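Local coordinates for glucose-binding protein (Thermus thermophilus HB27, PDB 2B3F), which binds galactose or glucose and probably delivers the sugar to a binding-protein-dependent transport system, at residues His119-Trp125 with Phe238-Trp244; Ala162-Thr168 with Leu222-Ala227; Ser175-Ala179 with Ser266-Val272. All coordinates share one frame; numbering follows the deposited sequence.

Contact 1: His119-Trp125 with Phe238-Trp244. Unlike the reference sequence in segment 238-244: Ile240 (reference Val). With GAL (beta-D-galactopyranose), chain G.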
# COMPACT_ATOMS: atom_id res chain seq x y z
N HIS A 119 0.43 -2.58 5.97
CA HIS A 119 -0.28 -1.32 5.74
C HIS A 119 -1.73 -1.62 5.35
O HIS A 119 -2.06 -2.68 4.81
CB HIS A 119 0.37 -0.48 4.63
CG HIS A 119 1.50 0.43 5.06
ND1 HIS A 119 1.32 1.51 5.90
CD2 HIS A 119 2.80 0.47 4.68
CE1 HIS A 119 2.47 2.15 6.03
NE2 HIS A 119 3.38 1.54 5.30
N ARG A 120 -2.58 -0.64 5.61
CA ARG A 120 -3.98 -0.65 5.21
C ARG A 120 -4.19 0.38 4.09
O ARG A 120 -3.76 1.54 4.24
CB ARG A 120 -4.86 -0.25 6.38
CG ARG A 120 -6.32 -0.42 6.10
CD ARG A 120 -7.13 -0.21 7.35
NE ARG A 120 -8.53 -0.52 7.13
CZ ARG A 120 -9.44 -0.54 8.09
NH1 ARG A 120 -9.09 -0.26 9.33
NH2 ARG A 120 -10.69 -0.86 7.83
N SER A 121 -4.86 -0.05 3.03
CA SER A 121 -5.13 0.80 1.89
C SER A 121 -6.37 1.68 2.11
O SER A 121 -6.35 2.88 1.76
CB SER A 121 -5.31 -0.04 0.63
OG SER A 121 -5.73 0.78 -0.46
N ASN A 122 -7.44 1.10 2.65
CA ASN A 122 -8.76 1.75 2.66
C ASN A 122 -9.00 2.61 3.90
O ASN A 122 -9.86 2.27 4.75
CB ASN A 122 -9.87 0.71 2.46
CG ASN A 122 -9.92 -0.36 3.57
OD1 ASN A 122 -8.89 -0.86 4.04
ND2 ASN A 122 -11.13 -0.70 4.00
N VAL A 123 -8.26 3.72 4.01
CA VAL A 123 -8.46 4.66 5.09
C VAL A 123 -8.78 6.05 4.55
O VAL A 123 -8.17 6.52 3.58
CB VAL A 123 -7.23 4.76 6.05
CG1 VAL A 123 -7.57 5.60 7.27
CG2 VAL A 123 -6.76 3.33 6.45
N MET A 124 -9.75 6.69 5.20
CA MET A 124 -10.15 8.05 4.89
C MET A 124 -9.68 8.93 6.04
O MET A 124 -10.00 8.67 7.22
CB MET A 124 -11.69 8.15 4.75
CG MET A 124 -12.20 9.57 4.47
SD MET A 124 -14.01 9.63 4.31
CE MET A 124 -14.56 9.11 5.94
N TRP A 125 -8.91 9.96 5.69
CA TRP A 125 -8.32 10.91 6.63
C TRP A 125 -9.06 12.24 6.59
O TRP A 125 -9.47 12.69 5.52
CB TRP A 125 -6.84 11.15 6.30
CG TRP A 125 -6.12 9.87 6.09
CD1 TRP A 125 -5.89 9.24 4.91
CD2 TRP A 125 -5.56 9.02 7.11
NE1 TRP A 125 -5.23 8.06 5.11
CE2 TRP A 125 -5.01 7.89 6.45
CE3 TRP A 125 -5.48 9.10 8.51
CZ2 TRP A 125 -4.40 6.85 7.14
CZ3 TRP A 125 -4.88 8.07 9.18
CH2 TRP A 125 -4.34 6.96 8.50
N PHE A 238 -11.37 15.55 2.94
CA PHE A 238 -11.08 14.12 2.99
C PHE A 238 -9.94 13.74 2.05
O PHE A 238 -9.70 14.40 1.04
CB PHE A 238 -12.31 13.32 2.59
CG PHE A 238 -13.58 13.75 3.27
CD1 PHE A 238 -13.75 13.57 4.64
CD2 PHE A 238 -14.61 14.34 2.54
CE1 PHE A 238 -14.93 13.96 5.27
CE2 PHE A 238 -15.78 14.74 3.17
CZ PHE A 238 -15.94 14.55 4.52
N ASN A 239 -9.27 12.64 2.38
CA ASN A 239 -8.31 12.00 1.46
C ASN A 239 -8.39 10.50 1.68
O ASN A 239 -8.46 10.06 2.81
CB ASN A 239 -6.90 12.51 1.73
CG ASN A 239 -5.89 11.99 0.72
OD1 ASN A 239 -6.08 12.11 -0.52
ND2 ASN A 239 -4.78 11.47 1.23
N ILE A 240 -8.38 9.72 0.60
CA ILE A 240 -8.38 8.24 0.70
C ILE A 240 -6.94 7.80 0.42
O ILE A 240 -6.45 7.95 -0.69
CB ILE A 240 -9.34 7.58 -0.31
CG1 ILE A 240 -10.80 8.08 -0.14
CG2 ILE A 240 -9.28 6.05 -0.19
CD1 ILE A 240 -11.39 7.92 1.23
N MET A 241 -6.25 7.23 1.42
CA MET A 241 -4.85 6.89 1.22
C MET A 241 -4.41 5.86 2.28
O MET A 241 -5.01 5.79 3.36
CB MET A 241 -4.00 8.16 1.31
CG MET A 241 -2.51 8.03 1.07
SD MET A 241 -2.10 7.10 -0.41
CE MET A 241 -3.02 7.91 -1.72
N GLY A 242 -3.40 5.08 1.95
CA GLY A 242 -2.85 4.13 2.91
C GLY A 242 -2.31 4.79 4.15
O GLY A 242 -2.01 5.99 4.15
N ASP A 243 -2.13 4.01 5.21
CA ASP A 243 -1.74 4.57 6.50
C ASP A 243 -0.28 4.99 6.64
O ASP A 243 0.14 5.47 7.71
CB ASP A 243 -2.24 3.72 7.70
CG ASP A 243 -2.00 2.22 7.56
OD1 ASP A 243 -1.23 1.74 6.69
OD2 ASP A 243 -2.63 1.49 8.36
N TRP A 244 0.49 4.92 5.56
CA TRP A 244 1.73 5.69 5.50
C TRP A 244 1.41 7.19 5.72
O TRP A 244 2.26 7.96 6.13
CB TRP A 244 2.49 5.50 4.18
CG TRP A 244 1.66 5.52 2.93
CD1 TRP A 244 1.39 6.59 2.12
CD2 TRP A 244 1.04 4.38 2.31
NE1 TRP A 244 0.62 6.19 1.04
CE2 TRP A 244 0.38 4.84 1.15
CE3 TRP A 244 0.95 3.02 2.64
CZ2 TRP A 244 -0.33 3.98 0.31
CZ3 TRP A 244 0.24 2.18 1.82
CH2 TRP A 244 -0.38 2.64 0.66
C1 GAL G . 3.27 1.53 -0.95
C2 GAL G . 4.30 0.96 0.03
C3 GAL G . 4.42 1.81 1.29
C4 GAL G . 4.65 3.28 0.94
C5 GAL G . 3.62 3.70 -0.14
C6 GAL G . 3.74 5.16 -0.61
O1 GAL G . 3.23 0.78 -2.12
O2 GAL G . 3.95 -0.40 0.35
O3 GAL G . 5.49 1.35 2.10
O4 GAL G . 5.98 3.41 0.49
O5 GAL G . 3.67 2.87 -1.27
O6 GAL G . 4.88 5.33 -1.40
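Trp244 and His119 meet edge to face beside the bound galactose: indole CE3 lies over the centre of the imidazole, 3.6 Å from His119 CG, with the ring planes at 84°. One indole face carries the sugar, whose C5 is 3.6 Å from Trp244 CD2; Gly242 CA backs the opposite face. Replacing Trp244 by an alanine would probably leave this side of the galactose without its aromatic platform and open a gap over the His119 ring. In the next shell, Asp243 OD1 accepts from His119 ND1 (2.7 Å) and from Arg120 N (2.9 Å), the donors arriving from opposite faces of the carboxylate. Tyr329 engages OD2, and His119 NE2 is bonded to Lys312, which binds the sugar. An antiparallel strand pair in a four-stranded sheet of this family 1 solute-binding protein lies behind, pairing Met124 with Ile240 (non-hydrogen-bonded) and Trp125 with Asn239 (hydrogen-bonded). With CG anti to the carbonyl carbon (chi1 -48°), the Trp125 indole swings to the 238-244 side, where NE1 donates to Met241 O at 2.9 Å, from above the carbonyl plane. Beyond, Met124 SD makes an oblique Met-aromatic contact with Phe238, 4.6 Å from the ring centroid.

Contact 2: Ala162-Thr168 with Leu222-Ala227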
# COMPACT_ATOMS: atom_id res chain seq x y z
N ALA A 162 -9.31 15.52 -1.56
CA ALA A 162 -7.92 15.66 -1.95
C ALA A 162 -7.52 14.43 -2.76
O ALA A 162 -7.90 13.31 -2.40
CB ALA A 162 -7.02 15.81 -0.72
N LEU A 163 -6.78 14.66 -3.83
CA LEU A 163 -6.32 13.59 -4.72
C LEU A 163 -5.02 14.01 -5.39
O LEU A 163 -4.78 15.21 -5.59
CB LEU A 163 -7.42 13.30 -5.73
CG LEU A 163 -7.30 12.10 -6.66
CD1 LEU A 163 -7.19 10.82 -5.87
CD2 LEU A 163 -8.50 12.09 -7.57
N GLY A 164 -4.16 13.04 -5.71
CA GLY A 164 -2.88 13.29 -6.37
C GLY A 164 -2.73 12.56 -7.70
O GLY A 164 -3.71 12.26 -8.42
N GLU A 165 -1.48 12.22 -7.99
CA GLU A 165 -1.06 11.61 -9.24
C GLU A 165 -1.74 10.25 -9.52
O GLU A 165 -2.43 9.66 -8.67
CB GLU A 165 0.46 11.45 -9.26
CG GLU A 165 1.03 10.47 -8.20
CD GLU A 165 2.51 10.28 -8.32
OE1 GLU A 165 2.97 9.94 -9.44
OE2 GLU A 165 3.23 10.45 -7.31
N ASN A 166 -1.53 9.77 -10.75
CA ASN A 166 -2.21 8.60 -11.26
C ASN A 166 -2.34 7.45 -10.26
O ASN A 166 -3.45 6.97 -10.04
CB ASN A 166 -1.50 8.11 -12.53
CG ASN A 166 -2.12 6.85 -13.11
OD1 ASN A 166 -1.79 5.76 -12.67
ND2 ASN A 166 -2.92 6.99 -14.18
N TRP A 167 -1.24 7.03 -9.65
CA TRP A 167 -1.38 5.86 -8.74
C TRP A 167 -2.35 6.14 -7.59
O TRP A 167 -3.02 5.22 -7.13
CB TRP A 167 -0.03 5.34 -8.24
CG TRP A 167 0.61 6.10 -7.18
CD1 TRP A 167 1.60 7.01 -7.31
CD2 TRP A 167 0.33 6.00 -5.77
NE1 TRP A 167 1.95 7.52 -6.08
CE2 TRP A 167 1.19 6.90 -5.12
CE3 TRP A 167 -0.56 5.24 -5.01
CZ2 TRP A 167 1.20 7.06 -3.73
CZ3 TRP A 167 -0.57 5.40 -3.64
CH2 TRP A 167 0.31 6.30 -3.01
N THR A 168 -2.45 7.39 -7.13
CA THR A 168 -3.36 7.72 -6.02
C THR A 168 -4.82 7.66 -6.46
O THR A 168 -5.73 7.49 -5.66
CB THR A 168 -3.07 9.09 -5.36
OG1 THR A 168 -3.54 10.15 -6.20
CG2 THR A 168 -1.62 9.26 -5.05
N LEU A 222 0.39 16.15 -8.37
CA LEU A 222 0.66 16.18 -6.92
C LEU A 222 1.12 14.81 -6.40
O LEU A 222 0.60 13.79 -6.80
CB LEU A 222 -0.58 16.58 -6.13
CG LEU A 222 -1.29 17.90 -6.48
CD1 LEU A 222 -2.38 18.16 -5.43
CD2 LEU A 222 -0.34 19.05 -6.58
N SER A 223 2.08 14.83 -5.49
CA SER A 223 2.44 13.63 -4.74
C SER A 223 1.35 13.23 -3.74
O SER A 223 0.47 14.01 -3.38
CB SER A 223 3.75 13.87 -3.99
OG SER A 223 3.52 14.76 -2.93
N TRP A 224 1.43 11.99 -3.20
CA TRP A 224 0.50 11.61 -2.17
C TRP A 224 0.62 12.50 -0.94
O TRP A 224 -0.39 12.83 -0.35
CB TRP A 224 0.61 10.12 -1.81
CG TRP A 224 1.82 9.71 -1.01
CD1 TRP A 224 2.97 9.17 -1.48
CD2 TRP A 224 1.96 9.77 0.42
NE1 TRP A 224 3.83 8.88 -0.44
CE2 TRP A 224 3.24 9.27 0.73
CE3 TRP A 224 1.14 10.22 1.46
CZ2 TRP A 224 3.71 9.21 2.05
CZ3 TRP A 224 1.62 10.18 2.75
CH2 TRP A 224 2.88 9.66 3.03
N GLN A 225 1.84 12.92 -0.59
CA GLN A 225 2.03 13.80 0.57
C GLN A 225 1.36 15.16 0.34
O GLN A 225 0.72 15.69 1.22
CB GLN A 225 3.50 14.02 0.87
CG GLN A 225 4.27 12.73 1.26
CD GLN A 225 4.99 12.08 0.11
OE1 GLN A 225 4.51 12.09 -1.05
NE2 GLN A 225 6.18 11.52 0.39
N GLN A 226 1.49 15.68 -0.87
CA GLN A 226 0.84 16.97 -1.20
C GLN A 226 -0.68 16.89 -1.11
O GLN A 226 -1.34 17.84 -0.72
CB GLN A 226 1.26 17.45 -2.59
CG GLN A 226 2.66 17.98 -2.61
CD GLN A 226 3.08 18.50 -3.95
OE1 GLN A 226 3.03 17.79 -4.95
NE2 GLN A 226 3.50 19.77 -3.98
N ALA A 227 -1.24 15.75 -1.50
CA ALA A 227 -2.68 15.55 -1.36
C ALA A 227 -3.09 15.49 0.14
O ALA A 227 -4.11 16.04 0.55
CB ALA A 227 -3.11 14.30 -2.09
O HOH W 1 3.19 10.13 -4.68
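Trp224 leans against Trp167 along the first atoms of its side chain. Its CB lies 3.7 Å from Trp167 CZ2 and also faces the methyl of Thr168. Next along, CG remains beside CZ2, and CD1 comes closest, with Trp224 CD1 3.6 Å from Trp167 CZ2 and near the plane of the Trp167 indole, at its edge. The two rings meet obliquely, planes 66° apart. Trp224 NE1 donates to Glu13, a galactose-binding residue, and the ring goes on to meet Trp244 edge-to-face and to touch the galactose. Thr168 CG2 lies over the centre of the Trp167 ring, which is thus held on a face as well as along its edge.

A water ties the two helix starts together: it donates to Glu165 OE2 at 2.6 Å and accepts from Trp224 N at 3.0 Å and, at greater length, from Trp167 NE1. Glu165 CG sits between its backbone N and carbonyl carbon (chi1 65°), which brings the extended acid round to this water. Backbone to backbone, Glu165 N donates to Leu222 O at 2.9 Å. Gly164 allows that approach, since a beta-carbon there would collide with Leu222 O. Ala227 CB packs on the backbone, 3.8 Å from Leu163 C.

Both helices begin here. Glu165 holds the N-cap position of one; Ser223 caps the other, its OG accepting from Gln226 N while Gln226 OE1 takes Ser223 N, a capping box. Two helix N-termini are thereby set side by side, with Trp224 standing on the second as a wall of the galactose pocket.

Contact 3: Ser175-Ala179 with Ser266-Val272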
# COMPACT_ATOMS: atom_id res chain seq x y z
N SER A 175 -10.60 1.37 -3.18
CA SER A 175 -11.57 1.58 -2.07
C SER A 175 -13.01 1.63 -2.60
O SER A 175 -13.91 0.98 -2.05
CB SER A 175 -11.28 2.84 -1.29
OG SER A 175 -10.36 2.61 -0.23
N VAL A 176 -13.23 2.40 -3.66
CA VAL A 176 -14.56 2.47 -4.27
C VAL A 176 -15.03 1.09 -4.73
O VAL A 176 -16.16 0.69 -4.43
CB VAL A 176 -14.59 3.50 -5.44
CG1 VAL A 176 -15.91 3.42 -6.21
CG2 VAL A 176 -14.34 4.91 -4.93
N ALA A 177 -14.18 0.36 -5.45
CA ALA A 177 -14.50 -0.98 -5.93
C ALA A 177 -14.84 -1.94 -4.78
O ALA A 177 -15.81 -2.73 -4.87
CB ALA A 177 -13.36 -1.53 -6.76
N LEU A 178 -14.06 -1.89 -3.70
CA LEU A 178 -14.32 -2.77 -2.57
C LEU A 178 -15.70 -2.48 -1.98
O LEU A 178 -16.45 -3.41 -1.65
CB LEU A 178 -13.23 -2.63 -1.49
CG LEU A 178 -13.47 -3.44 -0.20
CD1 LEU A 178 -13.52 -4.94 -0.49
CD2 LEU A 178 -12.41 -3.12 0.87
N ALA A 179 -16.02 -1.20 -1.85
CA ALA A 179 -17.32 -0.78 -1.30
C ALA A 179 -18.46 -1.27 -2.19
O ALA A 179 -19.46 -1.80 -1.69
CB ALA A 179 -17.39 0.73 -1.17
N SER A 266 -12.55 3.60 4.52
CA SER A 266 -13.07 4.26 3.36
C SER A 266 -14.58 4.00 3.36
O SER A 266 -15.02 2.90 3.71
CB SER A 266 -12.44 3.73 2.08
OG SER A 266 -11.05 3.98 2.08
N PRO A 267 -15.37 5.01 2.96
CA PRO A 267 -16.82 4.83 2.91
C PRO A 267 -17.24 3.49 2.29
O PRO A 267 -16.72 3.09 1.24
CB PRO A 267 -17.27 6.03 2.07
CG PRO A 267 -16.28 7.07 2.34
CD PRO A 267 -14.97 6.35 2.50
N GLY A 268 -18.14 2.78 2.96
CA GLY A 268 -18.66 1.52 2.45
C GLY A 268 -17.77 0.31 2.69
O GLY A 268 -18.05 -0.76 2.21
N THR A 269 -16.68 0.48 3.43
CA THR A 269 -15.74 -0.63 3.61
C THR A 269 -15.50 -0.99 5.07
O THR A 269 -14.63 -1.80 5.39
CB THR A 269 -14.37 -0.34 2.94
OG1 THR A 269 -13.65 0.63 3.69
CG2 THR A 269 -14.56 0.14 1.50
N GLN A 270 -16.31 -0.42 5.96
CA GLN A 270 -16.20 -0.65 7.39
C GLN A 270 -16.26 -2.16 7.64
O GLN A 270 -17.10 -2.87 7.06
CB GLN A 270 -17.34 0.05 8.14
CG GLN A 270 -17.37 1.59 8.02
CD GLN A 270 -17.73 2.10 6.60
OE1 GLN A 270 -18.44 1.44 5.83
NE2 GLN A 270 -17.22 3.29 6.27
N GLY A 271 -15.34 -2.64 8.48
CA GLY A 271 -15.25 -4.05 8.81
C GLY A 271 -14.37 -4.87 7.89
O GLY A 271 -14.19 -6.07 8.11
N VAL A 272 -13.82 -4.21 6.86
CA VAL A 272 -12.94 -4.87 5.91
C VAL A 272 -11.62 -4.10 5.91
O VAL A 272 -11.61 -2.87 5.88
CB VAL A 272 -13.51 -4.89 4.48
CG1 VAL A 272 -12.58 -5.68 3.53
CG2 VAL A 272 -14.91 -5.49 4.47
O HOH W 2 -14.54 2.94 -0.03
O HOH W 3 -16.83 -3.64 1.44
O HOH W 4 -20.31 -1.52 0.90
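Gly268 O accepts from two waters on the helix side. One donates to it at 2.7 Å and also donates to Ala179 O; the other, 3.2 Å from Gly268 O, also donates to Leu178 O. Carbonyl oxygens of the two segments, which cannot bond each other, thus share water donors. Ala179 CA makes a long CA-H...O contact with the same Gly268 O, at 3.6 Å and with 145° at the hydrogen.

The sole direct hydrogen bond between the segments joins Ser175 OG and Ser266 OG, 2.8 Å apart, and either hydroxyl could be the donor. Apolar contacts fill another part of the interface. Leu178 and Val272 reach toward each other tip to tip, with Leu178 CD2 3.7 Å from Val272 CG1. Thr269 crosses Leu178 at about a right angle, and its methyl also rests by the helix backbone, CG2 being 3.7 Å from Ser175 O. That methyl is anti to the threonine's own carbonyl carbon, while OG1 occupies the position between N and C (chi1 73°) and donates to Ser266 O at 2.7 Å. Thr269 N donates to the same oxygen, closing a type II turn. Gly268 suits this turn with its positive phi of 82°, and any beta-carbon there would strike Ala179 CB.

Two successive type II turns, Ser266-Thr269 and Thr269-Val272, make up the loop between strand 262-265 and strand 272-280, which lies against helix 166-190. Side chains make the direct contacts, some of them against carbonyls, while several carbonyl oxygens are bridged by water, which implies that hydration belongs to this interface.

Overall arrangement
Contact 1 is the middle element: its centre is about 12 Å from that of contact 2 and about 11 Å from that of contact 3, whereas contacts 2 and 3 are about 20 Å apart between centres and do not touch, although both use helix 166-190. Toward contact 2, Phe238 O lies 2.9 Å from Ala162 N, a probable hydrogen bond, and Trp244 CD1 is 3.5 Å from Trp224 CZ2, so the two tryptophans adjoin in the galactose pocket. Toward contact 3, Asn122 ND2 probably bonds Thr269 OG1, 2.9 Å away, and Val272 O. Contact 3 stands back from the ligand, the Ser175 side chain being about 14 Å from the galactose.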